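Local coordinates for alanine racemase, biosynthetic (Pseudomonas aeruginosa PAO1, PDB 6A2F), which belongs to the alanine racemase family, joining an N-terminal TIM-barrel domain to a C-terminal domain built largely of beta strands, at residues G249-G253 / Y254-W258; V269-G272 / Y273-Y277; E332-A336 / C337-G341. All blocks are in the same frame, centred on the assembly; numbering follows the deposited sequence.

Interaction 1. Residues G249-G253 / Y254-W258. With DLY (D-lysine), chain D.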
# COMPACT_ATOMS: atom_id res chain seq x y z
N GLY A 249 33.70 0.36 -1.06
CA GLY A 249 33.51 1.59 -1.82
C GLY A 249 32.47 1.50 -2.93
O GLY A 249 32.11 2.52 -3.54
N GLU A 250 32.00 0.29 -3.22
CA GLU A 250 30.94 0.08 -4.20
C GLU A 250 29.57 0.30 -3.57
O GLU A 250 29.39 0.07 -2.37
CB GLU A 250 31.03 -1.32 -4.83
CG GLU A 250 32.28 -1.55 -5.68
CD GLU A 250 32.28 -2.89 -6.41
OE1 GLU A 250 32.77 -2.94 -7.56
OE2 GLU A 250 31.81 -3.90 -5.83
N SER A 251 28.61 0.75 -4.37
CA SER A 251 27.29 1.11 -3.86
C SER A 251 26.19 0.12 -4.24
O SER A 251 26.35 -0.65 -5.19
CB SER A 251 26.91 2.54 -4.29
OG SER A 251 26.83 2.66 -5.70
N VAL A 252 25.10 0.13 -3.48
CA VAL A 252 23.97 -0.77 -3.72
C VAL A 252 22.66 0.00 -3.87
O VAL A 252 22.32 0.84 -3.03
CB VAL A 252 23.84 -1.84 -2.60
CG1 VAL A 252 22.51 -2.58 -2.68
CG2 VAL A 252 25.00 -2.82 -2.70
N GLY A 253 21.94 -0.28 -4.96
CA GLY A 253 20.60 0.25 -5.19
C GLY A 253 20.53 1.68 -5.68
O GLY A 253 21.56 2.33 -5.88
N TYR A 254 19.31 2.16 -5.88
CA TYR A 254 19.05 3.52 -6.35
C TYR A 254 19.67 4.58 -5.45
O TYR A 254 19.74 4.41 -4.23
CB TYR A 254 17.55 3.78 -6.45
CG TYR A 254 16.87 3.07 -7.60
CD1 TYR A 254 17.24 3.34 -8.92
CD2 TYR A 254 15.85 2.15 -7.37
CE1 TYR A 254 16.62 2.70 -9.98
CE2 TYR A 254 15.23 1.51 -8.42
CZ TYR A 254 15.61 1.78 -9.72
OH TYR A 254 14.99 1.16 -10.77
N GLY A 255 20.11 5.67 -6.08
CA GLY A 255 20.68 6.79 -5.35
C GLY A 255 22.03 6.52 -4.70
O GLY A 255 22.59 7.41 -4.06
N ALA A 256 22.54 5.30 -4.87
CA ALA A 256 23.80 4.85 -4.27
C ALA A 256 23.83 5.11 -2.75
O ALA A 256 24.86 5.50 -2.19
CB ALA A 256 24.99 5.49 -4.97
N THR A 257 22.69 4.87 -2.11
CA THR A 257 22.45 5.17 -0.69
C THR A 257 23.31 4.35 0.27
O THR A 257 23.68 4.83 1.34
CB THR A 257 20.96 4.97 -0.34
OG1 THR A 257 20.16 5.81 -1.18
CG2 THR A 257 20.67 5.31 1.12
N TRP A 258 23.62 3.12 -0.13
CA TRP A 258 24.38 2.20 0.70
C TRP A 258 25.75 1.94 0.06
O TRP A 258 25.84 1.48 -1.07
CB TRP A 258 23.58 0.90 0.87
CG TRP A 258 24.13 -0.05 1.90
CD1 TRP A 258 23.77 -0.13 3.21
CD2 TRP A 258 25.14 -1.05 1.70
NE1 TRP A 258 24.49 -1.11 3.84
CE2 TRP A 258 25.34 -1.69 2.94
CE3 TRP A 258 25.90 -1.46 0.59
CZ2 TRP A 258 26.27 -2.73 3.11
CZ3 TRP A 258 26.82 -2.49 0.76
CH2 TRP A 258 26.99 -3.11 2.01
N DLY D . 14.58 -2.35 -9.87
CA DLY D . 13.14 -2.03 -10.12
C DLY D . 12.23 -3.12 -9.59
O DLY D . 11.53 -3.79 -10.35
CB DLY D . 12.80 -0.70 -9.45
CG DLY D . 11.81 0.15 -10.24
CD DLY D . 10.96 1.00 -9.31
CE DLY D . 11.67 2.29 -8.91
NZ DLY D . 11.70 2.37 -7.46
OXT DLY D . 12.14 -3.37 -8.39
O HOH W 1 20.37 2.58 -2.56
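Val252 and Trp258 lie side by side across a short, irregular beta-hairpin that projects toward the second subunit. Its backbone bonds differ in geometry. Val252 N donates to Trp258 O at 2.9 Å, the donor lying in the carbonyl plane, and the same oxygen takes a CA-H...O contact from Ser251. Nearer the tip, Ala256 N reaches Gly253 O at 3.3 Å, from 35° above the carbonyl plane; with an extended Tyr254 (psi 146°) and then Gly255 at positive phi (69°) as corners, this is a type II beta turn. A water bridges the arms between the two direct bonds, donating to Val252 O at 2.7 Å and to Tyr254 O at 2.6 Å and accepting from Thr257 N.

The apolar contact is that of Val252 CG2, 3.7 Å from Trp258 CE3, the two side chains pointing the same way; Ile266 of strand 264-269 adjoins both. Separately, Ser251 OG makes van der Waals contact with the Ala256 methyl, 3.5 Å from CB.

Ligand and subunit contacts belong to Tyr254. Its hydroxyl is hydrogen-bonded to His159 of the second subunit, and D-lysine meets the ring in plane at its edge, with CB 3.2 Å from Tyr254 OH and 3.4 Å from Tyr254 CE2.

Interaction 2. Residues V269-G272 / Y273-Y277. With DLY (D-lysine), chain D.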
# COMPACT_ATOMS: atom_id res chain seq x y z
N VAL A 269 15.90 -9.79 -2.60
CA VAL A 269 14.70 -10.46 -2.13
C VAL A 269 13.48 -10.12 -2.99
O VAL A 269 13.34 -8.98 -3.47
CB VAL A 269 14.42 -10.12 -0.64
CG1 VAL A 269 13.11 -10.72 -0.16
CG2 VAL A 269 15.57 -10.58 0.23
N SER A 270 12.61 -11.11 -3.18
CA SER A 270 11.42 -10.98 -4.01
C SER A 270 10.26 -10.28 -3.28
O SER A 270 9.17 -10.85 -3.12
CB SER A 270 10.98 -12.36 -4.50
OG SER A 270 10.88 -13.27 -3.42
N CYS A 271 10.52 -9.06 -2.84
CA CYS A 271 9.52 -8.22 -2.17
C CYS A 271 9.91 -6.76 -2.30
O CYS A 271 11.07 -6.42 -2.09
CB CYS A 271 9.38 -8.60 -0.68
SG CYS A 271 8.10 -7.67 0.20
N GLY A 272 8.95 -5.92 -2.66
CA GLY A 272 9.20 -4.48 -2.81
C GLY A 272 8.01 -3.65 -2.40
O GLY A 272 7.01 -4.18 -1.91
N TYR A 273 8.10 -2.33 -2.61
CA TYR A 273 7.07 -1.42 -2.10
C TYR A 273 5.68 -1.58 -2.75
O TYR A 273 4.68 -1.22 -2.14
CB TYR A 273 7.52 0.05 -2.07
CG TYR A 273 7.93 0.66 -3.39
CD1 TYR A 273 6.99 1.01 -4.36
CD2 TYR A 273 9.28 0.94 -3.66
CE1 TYR A 273 7.37 1.58 -5.56
CE2 TYR A 273 9.67 1.52 -4.86
CZ TYR A 273 8.71 1.84 -5.81
OH TYR A 273 9.11 2.41 -6.99
N ALA A 274 5.63 -2.15 -3.95
CA ALA A 274 4.36 -2.46 -4.59
C ALA A 274 3.68 -3.69 -3.99
O ALA A 274 2.50 -3.94 -4.24
CB ALA A 274 4.54 -2.64 -6.09
N ASP A 275 4.42 -4.46 -3.20
CA ASP A 275 3.85 -5.57 -2.45
C ASP A 275 3.28 -5.09 -1.11
O ASP A 275 2.55 -5.82 -0.44
CB ASP A 275 4.89 -6.66 -2.22
CG ASP A 275 5.50 -7.17 -3.52
OD1 ASP A 275 4.74 -7.66 -4.39
OD2 ASP A 275 6.74 -7.09 -3.67
N GLY A 276 3.60 -3.85 -0.74
CA GLY A 276 3.14 -3.27 0.51
C GLY A 276 4.28 -2.85 1.43
O GLY A 276 4.05 -2.13 2.41
N TYR A 277 5.49 -3.30 1.12
CA TYR A 277 6.66 -2.97 1.93
C TYR A 277 6.92 -1.46 1.89
O TYR A 277 6.72 -0.83 0.85
CB TYR A 277 7.89 -3.76 1.46
CG TYR A 277 8.89 -4.00 2.57
CD1 TYR A 277 8.77 -5.10 3.41
CD2 TYR A 277 9.93 -3.10 2.80
CE1 TYR A 277 9.66 -5.31 4.45
CE2 TYR A 277 10.83 -3.30 3.84
CZ TYR A 277 10.69 -4.41 4.65
OH TYR A 277 11.58 -4.62 5.68
N DLY D . 14.58 -2.35 -9.87
CA DLY D . 13.14 -2.03 -10.12
C DLY D . 12.23 -3.12 -9.59
O DLY D . 11.53 -3.79 -10.35
CB DLY D . 12.80 -0.70 -9.45
CG DLY D . 11.81 0.15 -10.24
CD DLY D . 10.96 1.00 -9.31
CE DLY D . 11.67 2.29 -8.91
NZ DLY D . 11.70 2.37 -7.46
OXT DLY D . 12.14 -3.37 -8.39
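Gly272 and Asp275 hold each other by two bonds running in opposite directions, and this pair is the tight part of the contact. Gly272 N donates to Asp275 OD2 at 2.7 Å with an angle of 158° at the hydrogen, OD2 accepting through its anti lone pair, away from OD1. In return Asp275 N donates to Gly272 O at 2.9 Å, from 50° above the carbonyl plane. With CG turned back beside its own nitrogen (chi1 -56°), Asp275 can bring OD2 in front of the Gly272 N-H. The second oxygen, OD1, makes salt bridges with Arg2 and Arg351, so both carboxylate oxygens are engaged, consistent with a charged group in a buried place.

The looser side is sulfur packing: Cys271 SG stands 4.1 Å from Tyr277 CB and 5.2 Å from the centre of the Tyr277 ring, meeting it obliquely. This side too is buried, so it is loose by distance and not by exposure to solvent.

Tyr273 leads away from the turn, its ring edge toward D-lysine, whose NZ donates to Tyr273 OH at 2.6 Å. The Asp275 N to Gly272 O bond and the helical phi/psi of Tyr273 and Ala274 define a type I beta turn, whose first corner residue supplies part of the D-lysine pocket.

Interaction 3. Residues E332-A336 / C337-G341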
# COMPACT_ATOMS: atom_id res chain seq x y z
N GLU A 332 8.18 -4.57 15.17
CA GLU A 332 9.60 -4.20 15.13
C GLU A 332 9.97 -3.61 13.77
O GLU A 332 10.63 -2.56 13.71
CB GLU A 332 10.51 -5.39 15.47
CG GLU A 332 11.93 -4.98 15.84
CD GLU A 332 12.93 -6.13 15.83
OE1 GLU A 332 12.56 -7.26 16.19
OE2 GLU A 332 14.10 -5.89 15.47
N VAL A 333 9.54 -4.27 12.70
CA VAL A 333 9.83 -3.81 11.33
C VAL A 333 9.22 -2.42 11.09
O VAL A 333 9.89 -1.53 10.57
CB VAL A 333 9.35 -4.81 10.26
CG1 VAL A 333 9.67 -4.31 8.86
CG2 VAL A 333 9.99 -6.17 10.47
N ALA A 334 7.97 -2.25 11.51
CA ALA A 334 7.27 -0.97 11.39
C ALA A 334 7.96 0.15 12.17
O ALA A 334 8.03 1.28 11.70
CB ALA A 334 5.83 -1.12 11.83
N ARG A 335 8.45 -0.17 13.37
CA ARG A 335 9.15 0.80 14.22
C ARG A 335 10.43 1.28 13.53
O ARG A 335 10.73 2.47 13.56
CB ARG A 335 9.44 0.21 15.61
CG ARG A 335 9.93 1.21 16.65
CD ARG A 335 9.82 0.66 18.07
NE ARG A 335 10.51 -0.63 18.19
CZ ARG A 335 11.77 -0.80 18.59
NH1 ARG A 335 12.29 -2.02 18.65
NH2 ARG A 335 12.52 0.25 18.92
N ALA A 336 11.15 0.36 12.90
CA ALA A 336 12.35 0.70 12.13
C ALA A 336 12.02 1.58 10.92
O ALA A 336 12.85 2.39 10.48
CB ALA A 336 13.06 -0.57 11.69
N CYS A 337 10.80 1.42 10.40
CA CYS A 337 10.35 2.17 9.23
C CYS A 337 9.65 3.48 9.60
O CYS A 337 9.13 4.17 8.72
CB CYS A 337 9.44 1.30 8.36
SG CYS A 337 10.34 -0.00 7.49
N GLY A 338 9.64 3.81 10.89
CA GLY A 338 9.05 5.05 11.37
C GLY A 338 7.53 5.09 11.31
O GLY A 338 6.93 6.16 11.14
N THR A 339 6.90 3.92 11.44
CA THR A 339 5.44 3.79 11.38
C THR A 339 4.95 2.64 12.27
O THR A 339 5.72 2.15 13.11
CB THR A 339 4.93 3.66 9.92
OG1 THR A 339 3.50 3.62 9.90
CG2 THR A 339 5.49 2.41 9.24
N LEU A 340 3.70 2.21 12.11
CA LEU A 340 3.12 1.15 12.95
C LEU A 340 2.66 -0.07 12.15
O LEU A 340 2.46 -0.00 10.94
CB LEU A 340 1.96 1.69 13.78
CG LEU A 340 2.18 2.79 14.82
CD1 LEU A 340 0.82 3.22 15.36
CD2 LEU A 340 3.09 2.34 15.95
N GLY A 341 2.50 -1.20 12.86
CA GLY A 341 2.03 -2.46 12.28
C GLY A 341 0.77 -2.31 11.43
O GLY A 341 0.64 -2.96 10.39
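From Val333 to Thr339 the backbone leaves helix 330-336 by stages, as amide hydrogens of Cys337, Gly338 and Thr339 turn back onto carbonyls of the last helical turn. Among the side chains, the methyl of Ala334 fits closely against the returning backbone, its CB 3.4 Å from Leu340 C and 3.5 Å from Gly341 N. Cys337 folds its sulfur back along the helix end, where SG is 3.5 Å from Val333 O; Pro278 and Ala281 also touch this side chain. Val333 and Ala334 both pack on Leu344, which brings the following helix, 341-346, against the one that is ending.

The helix ends in a Schellman motif, with Gly338 at a positive phi of 71° as the C-prime residue. Its nested pair of bonds is nearly straight at the hydrogens: Thr339 N donates to Ala334 O at 2.9 Å, and inside it Gly338 N donates to Arg335 O at 3.2 Å. The Gly338 donor sits 72° out of the Arg335 carbonyl plane, so it is not on a lone pair. Just before them, Cys337 N is shared between Val333 O and Ala334 O, 3.1 Å from each, and both bonds are weak and bent. Leu340 then takes the N-cap position of helix 341-346, so little more than the capping turn separates the two helices.

The Thr339 methyl CG2 lies 3.7 Å from the oxygen of Ala334, while its OG1, anti to the backbone nitrogen (chi1 -176°), is hydrogen-bonded to Glu343 and to Arg279 of the second subunit. Leu340 heads away from the capped turn, and its side chain rests on Arg279 of the second subunit.

How the interactions relate
All three contacts belong to the family's C-terminal domain and follow one another along the chain in the order 1, 2, 3. Strand 264-269 runs between the first two: its residue Ile266 meets the hairpin of interaction 1, and its end leads into the turn of interaction 2. Their centres are about 19 Å apart and their nearest atoms about 6 Å, with no contact between them, yet both border D-lysine, from Tyr254 and Tyr273 respectively. Interactions 2 and 3, with centres about 15 Å apart, do touch, Tyr277 OH lying 3.7 Å from Val333 CG1. Interactions 1 and 3 are more distant, about 23 Å between centres. Each also reaches the second subunit, so these local turns contribute to one dimer interface.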